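Local coordinates for protein CalS13 (Micromonospora echinospora, PDB 4ZAS) that probably acts as a pyridoxal phosphate-dependent sugar aminotransferase that works on a dTDP-linked keto sugar, at residues 65-70 / 74-79; 84-89 / 191-196; 90-95 / 240-245. All coordinates share one frame; numbering follows the deposited sequence.

Contact 1 closes before the other two open, while contacts 2 and 3 share helix 82-94 and interleave along the chain. Strand 76-79 of contact 1 leads into that helix, whose first half serves contact 2 and whose last turn serves contact 3. Contact 2, centred about 14 Å from the centre of contact 1 and about 12 Å from that of contact 3, joins the helix to the central sheet. It leads toward the active site, the side chain of Asp-193 lying about 8 Å from the bound dTDP-4-keto-6-deoxyglucose. Contacts 1 and 3, with centres about 17 Å apart, are bridged by Tyr-240, whose CE1 lies 3.5 Å from CG2 of Val-77. Leu-88 and Leu-243 similarly tie contact 2 to contact 3.

Contact 1: residues 65-70 / 74-79; sequences AAVGSR and PRVVSV
Val-76 leans onto Val-67 and Gly-68 where helix 58-71 turns into strand 76-79, an outermost strand, within this chain, of the mixed seven-stranded sheet that marks the large domain of a fold type I aminotransferase. Only a short link separates helix and strand, and the chain folds back on itself there.

The contact itself is apolar. CG1 of Val-76 meets CG1 of Val-67 at 4.1 Å, the two side chains crossing at about a right angle, and one methyl from each does the touching. With CG1 of Val-76 anti to the backbone N (chi1 179°), the other branch, CG2, is left to sit over the helix backbone, 3.6 Å from CA of Gly-68. Beta-branching suits Val-76 to its strand, while Val-67 offers a compact apolar end to a buried face of the helix. Phe-231 of the adjacent strand 230-233 touches both valines and extends the apolar cluster.

Backbone proximity is consistent with a glycine at the helix surface. CA of Gly-68 approaches CA of Pro-74 to 4.3 Å, and a beta carbon on Gly-68 would be tight against Pro-74 and close to CG2 of Val-76.

Polar interactions lie beside the contact rather than across it. Arg-75 forms a salt bridge with Asp-237, while the hydroxyl of Ser-78 is hydrogen-bonded to Glu-64, farther back on the same helix. Between Pro-74, whose ring restricts its own phi, and Val-76 the chain makes an inverse gamma turn centred on Arg-75, closed by a 2.8 Å hydrogen bond from Val-76 N to Pro-74 O.

Contact 2: residues 84-89 / 191-196; sequences AGLHLA and VEDCAQ
Leu-86 spreads its two methyls over different residues of strand 189-193: CD2 rests 4.0 Å from CG1 of Val-191, and CD1 lies 3.7 Å from OD2 of Asp-193. Its CG stands beside the backbone N (chi1 -73°), which carries the fork toward the strand. Ala-89, one turn on, adds a looser touch, CB to Val-191 CG1 at 4.5 Å; its small methyl lets the helix lie close to the branched valine.

Asp-193 is met by the leucine at about a right angle, and its two oxygens each have a polar partner. OD1 takes the N-H of Ala-195 at 2.9 Å, nearly along its C-O axis, an Asx turn that shapes the chain leaving the strand, while OD2 is hydrogen-bonded to the hydroxyl of Thr-119. Replacing Asp-193 by an alanine would probably leave Ala-195 N without its acceptor, Thr-119 without its partner and a gap beside CD1 of Leu-86. Gln-196 NE2 is hydrogen-bonded to O3 of the pyridoxal-phosphate lysine at position 222, which ties the loop after the strand to the cofactor.

Helix 82-94 thus packs on a face of the large domain's central sheet, as in fold type I aminotransferases, residues 84-89 running nearly antiparallel (173°) to strand 191-193. The strand lies between strands 155-161 and 213-217, while helix 121-125 touches Leu-86 through Pro-122 and helix 237-247 meets Leu-88.

Contact 3: residues 90-95 / 240-245; sequences LSLAAR and YDRLRL
Leu-92 and Leu-243 form the tight centre of this helix-to-helix contact, in which the last turn of helix 82-94 lies against helix 237-247. CD1 of Leu-243 pushes in at the fork of Leu-92, coming to 3.4 Å from its CD2, with CG and CD1 of Leu-92 also close. The two side chains cross at about a right angle, and a single methyl of one is received by the branched end of the other. Leu-243 reaches there with chi1 at -112°, off the usual staggered positions, which may reflect the crowding or the limits of the model. Leucine fits both buried places, since its long, forked end can bridge helices whose nearest CA atoms, those of Leu-92 and Leu-243, remain 8.2 Å apart.

The other flank is thinner and partly open to solvent. Arg-242 touches mainly through its methylenes, its CD lying 3.6 Å from CD2 of Leu-92, with the guanidinium set obliquely to that same methyl. A bend at chi3 (-43°) turns the chain beyond CD, and the guanidinium finds its charge partner elsewhere, in a salt bridge from NH1 to Glu-266. An arginine suits such a border because its stem is apolar and its end charged. Nearby, Arg-246 of helix 237-247 uses NH2 to bond the carbonyl of Arg-95, just past the end of helix 82-94, and NH1 to bond the hydroxyl of Ser-91.

No hydrogen bond joins residues 90-95 to 240-245 directly. Cohesion between them therefore rests on shape and the burial of hydrocarbon, while the polar links run from Ser-91, Arg-95 and Arg-242 to residues outside the two segments.

Contact 1: residues 65-70 / 74-79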
# COMPACT_ATOMS: atom_id res chain seq x y z
N ALA A 65 -18.81 7.57 -2.67
CA ALA A 65 -20.24 7.68 -2.96
C ALA A 65 -20.51 7.88 -4.45
O ALA A 65 -21.40 7.24 -5.01
CB ALA A 65 -20.86 8.83 -2.16
N ALA A 66 -19.71 8.73 -5.09
CA ALA A 66 -19.88 9.04 -6.51
C ALA A 66 -19.63 7.82 -7.36
O ALA A 66 -20.37 7.56 -8.32
CB ALA A 66 -18.97 10.16 -6.92
N VAL A 67 -18.58 7.08 -7.03
CA VAL A 67 -18.31 5.83 -7.72
C VAL A 67 -19.50 4.88 -7.53
O VAL A 67 -19.98 4.26 -8.48
CB VAL A 67 -17.01 5.18 -7.22
CG1 VAL A 67 -16.92 3.78 -7.75
CG2 VAL A 67 -15.80 5.98 -7.69
N GLY A 68 -19.96 4.78 -6.28
CA GLY A 68 -21.06 3.90 -5.94
C GLY A 68 -22.31 4.26 -6.72
O GLY A 68 -23.06 3.38 -7.18
N SER A 69 -22.51 5.55 -6.91
CA SER A 69 -23.70 6.05 -7.57
C SER A 69 -23.69 5.67 -9.04
O SER A 69 -24.73 5.35 -9.62
CB SER A 69 -23.78 7.57 -7.41
OG SER A 69 -25.03 8.07 -7.83
N ARG A 70 -22.50 5.64 -9.64
CA ARG A 70 -22.34 5.27 -11.04
C ARG A 70 -22.48 3.79 -11.26
O ARG A 70 -23.20 3.34 -12.15
CB ARG A 70 -20.97 5.71 -11.55
CG ARG A 70 -20.83 7.20 -11.64
CD ARG A 70 -19.80 7.51 -12.67
NE ARG A 70 -19.73 8.93 -12.97
CZ ARG A 70 -19.35 9.37 -14.15
NH1 ARG A 70 -19.03 8.48 -15.09
NH2 ARG A 70 -19.30 10.68 -14.41
N PRO A 74 -23.65 0.90 -3.67
CA PRO A 74 -23.06 1.84 -2.71
C PRO A 74 -21.88 1.29 -1.88
O PRO A 74 -21.16 2.09 -1.27
CB PRO A 74 -24.26 2.19 -1.81
CG PRO A 74 -25.14 0.98 -1.87
CD PRO A 74 -25.00 0.47 -3.27
N ARG A 75 -21.69 -0.03 -1.87
CA ARG A 75 -20.67 -0.64 -1.02
C ARG A 75 -19.27 -0.53 -1.60
O ARG A 75 -18.63 -1.53 -1.94
CB ARG A 75 -21.00 -2.11 -0.78
CG ARG A 75 -22.33 -2.31 -0.07
CD ARG A 75 -22.91 -3.62 -0.46
NE ARG A 75 -24.30 -3.72 -0.03
CZ ARG A 75 -25.27 -3.95 -0.90
NH1 ARG A 75 -24.95 -4.05 -2.19
NH2 ARG A 75 -26.54 -4.03 -0.51
N VAL A 76 -18.78 0.70 -1.68
CA VAL A 76 -17.48 0.97 -2.27
C VAL A 76 -16.46 1.31 -1.20
O VAL A 76 -16.66 2.21 -0.38
CB VAL A 76 -17.58 2.11 -3.30
CG1 VAL A 76 -16.20 2.40 -3.91
CG2 VAL A 76 -18.58 1.75 -4.38
N VAL A 77 -15.36 0.56 -1.18
CA VAL A 77 -14.28 0.82 -0.26
C VAL A 77 -13.03 1.22 -1.04
O VAL A 77 -12.40 0.37 -1.66
CB VAL A 77 -14.00 -0.42 0.62
CG1 VAL A 77 -12.83 -0.17 1.56
CG2 VAL A 77 -15.25 -0.80 1.40
N SER A 78 -12.66 2.50 -1.00
CA SER A 78 -11.45 2.94 -1.70
C SER A 78 -10.19 2.35 -1.02
O SER A 78 -10.20 2.00 0.18
CB SER A 78 -11.37 4.47 -1.74
OG SER A 78 -11.25 5.03 -0.42
N VAL A 79 -9.12 2.16 -1.81
CA VAL A 79 -7.85 1.63 -1.31
C VAL A 79 -6.72 2.33 -2.07
O VAL A 79 -6.97 3.01 -3.05
CB VAL A 79 -7.74 0.10 -1.47
CG1 VAL A 79 -8.52 -0.66 -0.37
CG2 VAL A 79 -8.17 -0.32 -2.89

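Contact 2: residues 84-89 / 191-196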
# COMPACT_ATOMS: atom_id res chain seq x y z
N ALA A 84 -3.71 -3.77 -3.75
CA ALA A 84 -4.11 -3.76 -2.35
C ALA A 84 -5.59 -4.14 -2.24
O ALA A 84 -5.98 -4.81 -1.29
CB ALA A 84 -3.83 -2.42 -1.70
N GLY A 85 -6.42 -3.71 -3.20
CA GLY A 85 -7.81 -4.13 -3.23
C GLY A 85 -7.90 -5.66 -3.29
O GLY A 85 -8.69 -6.28 -2.57
N LEU A 86 -7.06 -6.27 -4.12
CA LEU A 86 -7.06 -7.72 -4.24
C LEU A 86 -6.51 -8.36 -2.98
O LEU A 86 -7.03 -9.38 -2.52
CB LEU A 86 -6.25 -8.19 -5.46
CG LEU A 86 -6.93 -7.92 -6.81
CD1 LEU A 86 -5.91 -7.84 -7.93
CD2 LEU A 86 -7.98 -8.97 -7.11
N HIS A 87 -5.44 -7.78 -2.43
CA HIS A 87 -4.84 -8.30 -1.20
C HIS A 87 -5.91 -8.35 -0.09
O HIS A 87 -6.12 -9.39 0.53
CB HIS A 87 -3.64 -7.43 -0.81
CG HIS A 87 -2.72 -8.03 0.22
ND1 HIS A 87 -3.18 -8.59 1.39
CD2 HIS A 87 -1.37 -8.13 0.24
CE1 HIS A 87 -2.14 -9.02 2.10
NE2 HIS A 87 -1.04 -8.75 1.43
N LEU A 88 -6.61 -7.24 0.09
CA LEU A 88 -7.70 -7.11 1.05
C LEU A 88 -8.88 -8.08 0.77
O LEU A 88 -9.40 -8.73 1.69
CB LEU A 88 -8.20 -5.66 1.03
CG LEU A 88 -9.25 -5.23 2.06
CD1 LEU A 88 -8.70 -5.35 3.44
CD2 LEU A 88 -9.78 -3.81 1.78
N ALA A 89 -9.29 -8.18 -0.49
CA ALA A 89 -10.42 -9.05 -0.81
C ALA A 89 -10.10 -10.51 -0.52
O ALA A 89 -10.88 -11.22 0.10
CB ALA A 89 -10.82 -8.86 -2.26
N VAL A 191 -13.97 -13.52 -6.74
CA VAL A 191 -13.39 -12.18 -6.88
C VAL A 191 -13.17 -11.80 -8.34
O VAL A 191 -12.44 -12.51 -9.05
CB VAL A 191 -12.01 -12.08 -6.16
CG1 VAL A 191 -11.46 -10.69 -6.31
CG2 VAL A 191 -12.14 -12.45 -4.70
N GLU A 192 -13.77 -10.70 -8.78
CA GLU A 192 -13.54 -10.16 -10.14
C GLU A 192 -12.48 -9.07 -10.18
O GLU A 192 -12.69 -8.00 -9.61
CB GLU A 192 -14.83 -9.57 -10.72
CG GLU A 192 -15.98 -10.55 -10.91
CD GLU A 192 -17.24 -9.87 -11.41
OE1 GLU A 192 -17.13 -8.93 -12.22
OE2 GLU A 192 -18.34 -10.24 -10.97
N ASP A 193 -11.38 -9.30 -10.89
CA ASP A 193 -10.41 -8.22 -11.11
C ASP A 193 -10.88 -7.28 -12.24
O ASP A 193 -10.77 -7.60 -13.42
CB ASP A 193 -9.03 -8.81 -11.44
CG ASP A 193 -7.95 -7.75 -11.60
OD1 ASP A 193 -8.28 -6.56 -11.78
OD2 ASP A 193 -6.75 -8.13 -11.55
N CYS A 194 -11.41 -6.12 -11.86
CA CYS A 194 -11.95 -5.16 -12.82
C CYS A 194 -10.99 -3.99 -13.06
O CYS A 194 -11.42 -2.90 -13.41
CB CYS A 194 -13.30 -4.62 -12.32
SG CYS A 194 -14.48 -5.87 -11.88
N ALA A 195 -9.70 -4.23 -12.86
CA ALA A 195 -8.70 -3.16 -12.91
C ALA A 195 -8.72 -2.36 -14.21
O ALA A 195 -8.54 -1.14 -14.20
CB ALA A 195 -7.32 -3.74 -12.69
N GLN A 196 -8.95 -3.03 -15.34
CA GLN A 196 -8.94 -2.34 -16.62
C GLN A 196 -10.35 -2.10 -17.12
O GLN A 196 -10.54 -1.74 -18.28
CB GLN A 196 -8.15 -3.13 -17.65
CG GLN A 196 -6.81 -3.57 -17.16
CD GLN A 196 -6.14 -4.53 -18.09
OE1 GLN A 196 -6.74 -5.00 -19.04
NE2 GLN A 196 -4.85 -4.79 -17.87

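Contact 3: residues 90-95 / 240-245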
# COMPACT_ATOMS: atom_id res chain seq x y z
N LEU A 90 -8.92 -10.95 -0.93
CA LEU A 90 -8.54 -12.34 -0.75
C LEU A 90 -8.37 -12.73 0.73
O LEU A 90 -8.51 -13.91 1.09
CB LEU A 90 -7.26 -12.61 -1.53
CG LEU A 90 -7.57 -12.63 -3.02
CD1 LEU A 90 -6.31 -12.64 -3.83
CD2 LEU A 90 -8.43 -13.85 -3.35
N SER A 91 -8.13 -11.73 1.58
CA SER A 91 -7.99 -11.98 3.00
C SER A 91 -9.30 -12.54 3.60
O SER A 91 -9.28 -13.23 4.62
CB SER A 91 -7.58 -10.70 3.73
OG SER A 91 -8.71 -9.89 4.00
N LEU A 92 -10.42 -12.28 2.93
CA LEU A 92 -11.72 -12.84 3.31
C LEU A 92 -11.70 -14.35 3.18
O LEU A 92 -12.35 -15.07 3.96
CB LEU A 92 -12.82 -12.29 2.42
CG LEU A 92 -13.09 -10.80 2.53
CD1 LEU A 92 -14.05 -10.39 1.43
CD2 LEU A 92 -13.64 -10.48 3.89
N ALA A 93 -10.98 -14.82 2.17
CA ALA A 93 -10.86 -16.24 1.90
C ALA A 93 -9.93 -16.89 2.92
O ALA A 93 -10.25 -17.92 3.51
CB ALA A 93 -10.36 -16.47 0.50
N ALA A 94 -8.78 -16.26 3.11
CA ALA A 94 -7.76 -16.75 4.03
C ALA A 94 -8.20 -16.65 5.50
O ALA A 94 -7.95 -17.57 6.28
CB ALA A 94 -6.48 -15.97 3.82
N ARG A 95 -8.82 -15.54 5.86
CA ARG A 95 -9.30 -15.28 7.22
C ARG A 95 -10.76 -14.86 7.18
O ARG A 95 -11.06 -13.67 7.07
CB ARG A 95 -8.48 -14.19 7.93
CG ARG A 95 -7.02 -14.51 8.23
CD ARG A 95 -6.12 -13.25 8.23
NE ARG A 95 -6.63 -12.17 9.07
CZ ARG A 95 -6.61 -10.89 8.74
NH1 ARG A 95 -6.10 -10.50 7.58
NH2 ARG A 95 -7.10 -9.99 9.57
N TYR A 240 -18.90 -5.66 3.18
CA TYR A 240 -18.57 -4.25 3.15
C TYR A 240 -18.03 -3.77 4.50
O TYR A 240 -17.01 -3.09 4.56
CB TYR A 240 -19.78 -3.41 2.76
CG TYR A 240 -19.52 -1.92 2.87
CD1 TYR A 240 -18.85 -1.24 1.87
CD2 TYR A 240 -19.92 -1.21 4.00
CE1 TYR A 240 -18.61 0.12 1.96
CE2 TYR A 240 -19.67 0.15 4.11
CZ TYR A 240 -19.02 0.81 3.08
OH TYR A 240 -18.77 2.16 3.17
N ASP A 241 -18.74 -4.10 5.58
CA ASP A 241 -18.28 -3.73 6.92
C ASP A 241 -16.90 -4.33 7.18
O ASP A 241 -15.99 -3.62 7.60
CB ASP A 241 -19.27 -4.20 7.99
CG ASP A 241 -20.59 -3.43 7.95
OD1 ASP A 241 -20.62 -2.32 7.37
OD2 ASP A 241 -21.59 -3.92 8.51
N ARG A 242 -16.75 -5.61 6.88
CA ARG A 242 -15.50 -6.31 7.17
C ARG A 242 -14.28 -5.74 6.44
O ARG A 242 -13.20 -5.66 7.01
CB ARG A 242 -15.63 -7.80 6.84
CG ARG A 242 -14.46 -8.58 7.40
CD ARG A 242 -14.63 -10.07 7.29
NE ARG A 242 -15.96 -10.54 7.65
CZ ARG A 242 -16.32 -10.93 8.87
NH1 ARG A 242 -15.44 -10.92 9.86
NH2 ARG A 242 -17.56 -11.33 9.09
N LEU A 243 -14.46 -5.36 5.18
CA LEU A 243 -13.33 -4.88 4.40
C LEU A 243 -12.95 -3.48 4.80
O LEU A 243 -11.78 -3.11 4.75
CB LEU A 243 -13.63 -4.95 2.91
CG LEU A 243 -12.76 -6.01 2.26
CD1 LEU A 243 -12.96 -7.28 3.02
CD2 LEU A 243 -13.07 -6.22 0.79
N ARG A 244 -13.95 -2.69 5.20
CA ARG A 244 -13.72 -1.33 5.63
C ARG A 244 -12.87 -1.39 6.91
O ARG A 244 -11.93 -0.61 7.11
CB ARG A 244 -15.04 -0.61 5.88
CG ARG A 244 -15.03 0.87 5.56
CD ARG A 244 -16.43 1.48 5.60
NE ARG A 244 -16.61 2.28 6.81
CZ ARG A 244 -16.25 3.56 6.93
NH1 ARG A 244 -15.70 4.20 5.91
NH2 ARG A 244 -16.45 4.20 8.07
N LEU A 245 -13.17 -2.40 7.74
CA LEU A 245 -12.44 -2.66 8.96
C LEU A 245 -10.99 -3.02 8.69
O LEU A 245 -10.09 -2.42 9.28
CB LEU A 245 -13.09 -3.82 9.73
CG LEU A 245 -13.80 -3.55 11.04
CD1 LEU A 245 -14.26 -4.85 11.64
CD2 LEU A 245 -12.85 -2.84 12.00